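Local coordinates for protein putative fimbrium tip subunit Fim1F (Parabacteroides distasonis, PDB 3R4R) that is a putative component of the fimbrium tip, the end of a cell-surface filament that mediates adhesion and biofilm formation, at residues A[170-176]-A[265-271]. Residues are numbered along the deposited sequence; the frame is centred on the assembly and turned at random.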
# COMPACT_ATOMS: atom_id res chain seq x y z
N ALA A 170 5.79 -1.09 -0.93
CA ALA A 170 6.60 -0.98 -2.13
C ALA A 170 6.80 -2.38 -2.72
O ALA A 170 6.88 -3.35 -1.96
CB ALA A 170 7.93 -0.33 -1.82
N LYS A 171 6.81 -2.49 -4.07
CA LYS A 171 7.03 -3.75 -4.77
C LYS A 171 8.48 -3.78 -5.29
O LYS A 171 8.92 -2.83 -5.95
CB LYS A 171 6.00 -3.92 -5.91
CG LYS A 171 6.15 -5.20 -6.76
CD LYS A 171 5.14 -5.20 -7.92
CE LYS A 171 5.28 -6.39 -8.83
NZ LYS A 171 4.27 -6.36 -9.92
N ILE A 172 9.22 -4.84 -4.95
CA ILE A 172 10.65 -4.95 -5.34
C ILE A 172 10.87 -6.26 -6.10
O ILE A 172 10.58 -7.34 -5.58
CB ILE A 172 11.62 -4.86 -4.11
CG1 ILE A 172 11.33 -3.63 -3.20
CG2 ILE A 172 13.10 -4.90 -4.56
CD1 ILE A 172 12.17 -3.65 -1.88
N GLU A 173 11.40 -6.17 -7.34
CA GLU A 173 11.74 -7.33 -8.16
C GLU A 173 13.26 -7.41 -8.39
O GLU A 173 13.83 -6.51 -9.00
CB GLU A 173 10.99 -7.29 -9.51
CG GLU A 173 11.27 -8.53 -10.38
CD GLU A 173 10.68 -8.59 -11.78
OE1 GLU A 173 10.20 -7.55 -12.28
OE2 GLU A 173 10.75 -9.68 -12.40
N TYR A 174 13.93 -8.47 -7.90
CA TYR A 174 15.35 -8.70 -8.21
C TYR A 174 15.39 -9.42 -9.55
O TYR A 174 14.80 -10.50 -9.67
CB TYR A 174 16.07 -9.47 -7.08
CG TYR A 174 17.41 -10.05 -7.50
CD1 TYR A 174 18.54 -9.24 -7.64
CD2 TYR A 174 17.57 -11.42 -7.68
CE1 TYR A 174 19.78 -9.77 -7.99
CE2 TYR A 174 18.81 -11.96 -8.04
CZ TYR A 174 19.91 -11.13 -8.19
OH TYR A 174 21.12 -11.66 -8.55
N THR A 175 16.03 -8.81 -10.57
CA THR A 175 16.01 -9.36 -11.93
C THR A 175 17.36 -10.02 -12.33
O THR A 175 17.49 -10.44 -13.48
CB THR A 175 15.66 -8.26 -12.94
OG1 THR A 175 16.59 -7.17 -12.83
CG2 THR A 175 14.24 -7.75 -12.77
N GLY A 176 18.28 -10.21 -11.38
CA GLY A 176 19.53 -10.91 -11.64
C GLY A 176 20.75 -10.05 -11.82
O GLY A 176 20.71 -8.85 -11.53
N ASN A 265 5.07 2.26 -5.20
CA ASN A 265 6.04 2.22 -6.29
C ASN A 265 6.53 0.78 -6.56
O ASN A 265 6.47 -0.06 -5.67
CB ASN A 265 7.24 3.13 -5.99
CG ASN A 265 6.93 4.61 -5.99
OD1 ASN A 265 6.90 5.26 -7.04
ND2 ASN A 265 6.77 5.18 -4.82
N TYR A 266 6.97 0.52 -7.80
CA TYR A 266 7.49 -0.78 -8.25
C TYR A 266 8.94 -0.57 -8.68
O TYR A 266 9.24 0.33 -9.46
CB TYR A 266 6.60 -1.38 -9.37
CG TYR A 266 7.12 -2.56 -10.19
CD1 TYR A 266 7.91 -3.55 -9.61
CD2 TYR A 266 6.69 -2.76 -11.50
CE1 TYR A 266 8.35 -4.65 -10.35
CE2 TYR A 266 7.11 -3.86 -12.24
CZ TYR A 266 7.94 -4.81 -11.67
OH TYR A 266 8.35 -5.88 -12.45
N TYR A 267 9.84 -1.36 -8.10
CA TYR A 267 11.27 -1.28 -8.30
C TYR A 267 11.85 -2.57 -8.86
O TYR A 267 11.32 -3.65 -8.59
CB TYR A 267 11.96 -0.98 -6.96
CG TYR A 267 11.50 0.32 -6.31
CD1 TYR A 267 12.02 1.54 -6.72
CD2 TYR A 267 10.56 0.31 -5.28
CE1 TYR A 267 11.59 2.74 -6.14
CE2 TYR A 267 10.13 1.50 -4.69
CZ TYR A 267 10.65 2.71 -5.12
OH TYR A 267 10.24 3.90 -4.56
N ARG A 268 12.94 -2.44 -9.62
CA ARG A 268 13.72 -3.56 -10.14
C ARG A 268 15.20 -3.39 -9.77
O ARG A 268 15.78 -2.33 -10.01
CB ARG A 268 13.57 -3.77 -11.67
CG ARG A 268 12.15 -4.07 -12.18
CD ARG A 268 12.23 -4.57 -13.60
NE ARG A 268 10.93 -4.62 -14.28
CZ ARG A 268 10.59 -3.87 -15.32
NH1 ARG A 268 11.47 -3.02 -15.86
NH2 ARG A 268 9.40 -4.00 -15.88
N ILE A 269 15.80 -4.44 -9.16
CA ILE A 269 17.21 -4.48 -8.79
C ILE A 269 17.92 -5.38 -9.78
O ILE A 269 17.67 -6.59 -9.86
CB ILE A 269 17.49 -4.89 -7.31
CG1 ILE A 269 16.77 -3.94 -6.33
CG2 ILE A 269 18.99 -4.94 -7.03
CD1 ILE A 269 17.05 -4.20 -4.83
N LYS A 270 18.83 -4.77 -10.51
CA LYS A 270 19.67 -5.35 -11.54
C LYS A 270 21.14 -5.07 -11.21
O LYS A 270 21.46 -3.98 -10.74
CB LYS A 270 19.25 -4.72 -12.90
CG LYS A 270 20.01 -5.17 -14.13
CD LYS A 270 19.58 -4.41 -15.40
CE LYS A 270 18.16 -4.68 -15.84
NZ LYS A 270 17.84 -3.92 -17.08
N GLY A 271 21.99 -6.07 -11.44
CA GLY A 271 23.42 -5.98 -11.22
C GLY A 271 24.21 -6.11 -12.51
O GLY A 271 23.79 -6.83 -13.43
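One face of the Tyr266 ring carries the aliphatic chain of Lys171, with CD 3.6 Å from Tyr266 CD1 and NZ 4.3 Å from the ring centroid, a cation-pi contact nearly on the ring normal. Extended throughout, with CG anti to the backbone N (chi1 178°), the lysine runs across that face before its ammonium meets Glu41 in a salt bridge. At the ring's edge Glu173 takes over: its CB lies near the ring plane, and its OE1 accepts a very short 2.5 Å hydrogen bond from Tyr266 OH, the carboxylate turned only 16° from the ring. The same OE1 sits at the edge of the Arg268 guanidinium, a long salt bridge of 3.6 Å to NE.

On the other side of the sheet, Ile172 CG2 touches Ile269 CD1 at 4.0 Å, and Ala170 CB meets the edge of the Tyr267 ring. Between the two layers the strands run parallel; Ile269 O accepts from Thr175 N at 2.8 Å and, from above its carbonyl plane, from Thr175 OG1. Strands 228-232 and 278-284 flank the pair in this transthyretin-like C-terminal domain.

A leucine in place of Tyr266 would probably leave Glu173 OE1 without its hydroxyl donor and Lys171 without an aromatic face. The phenol thus bridges opposite charges, and the carboxylate probably polarises its hydroxyl.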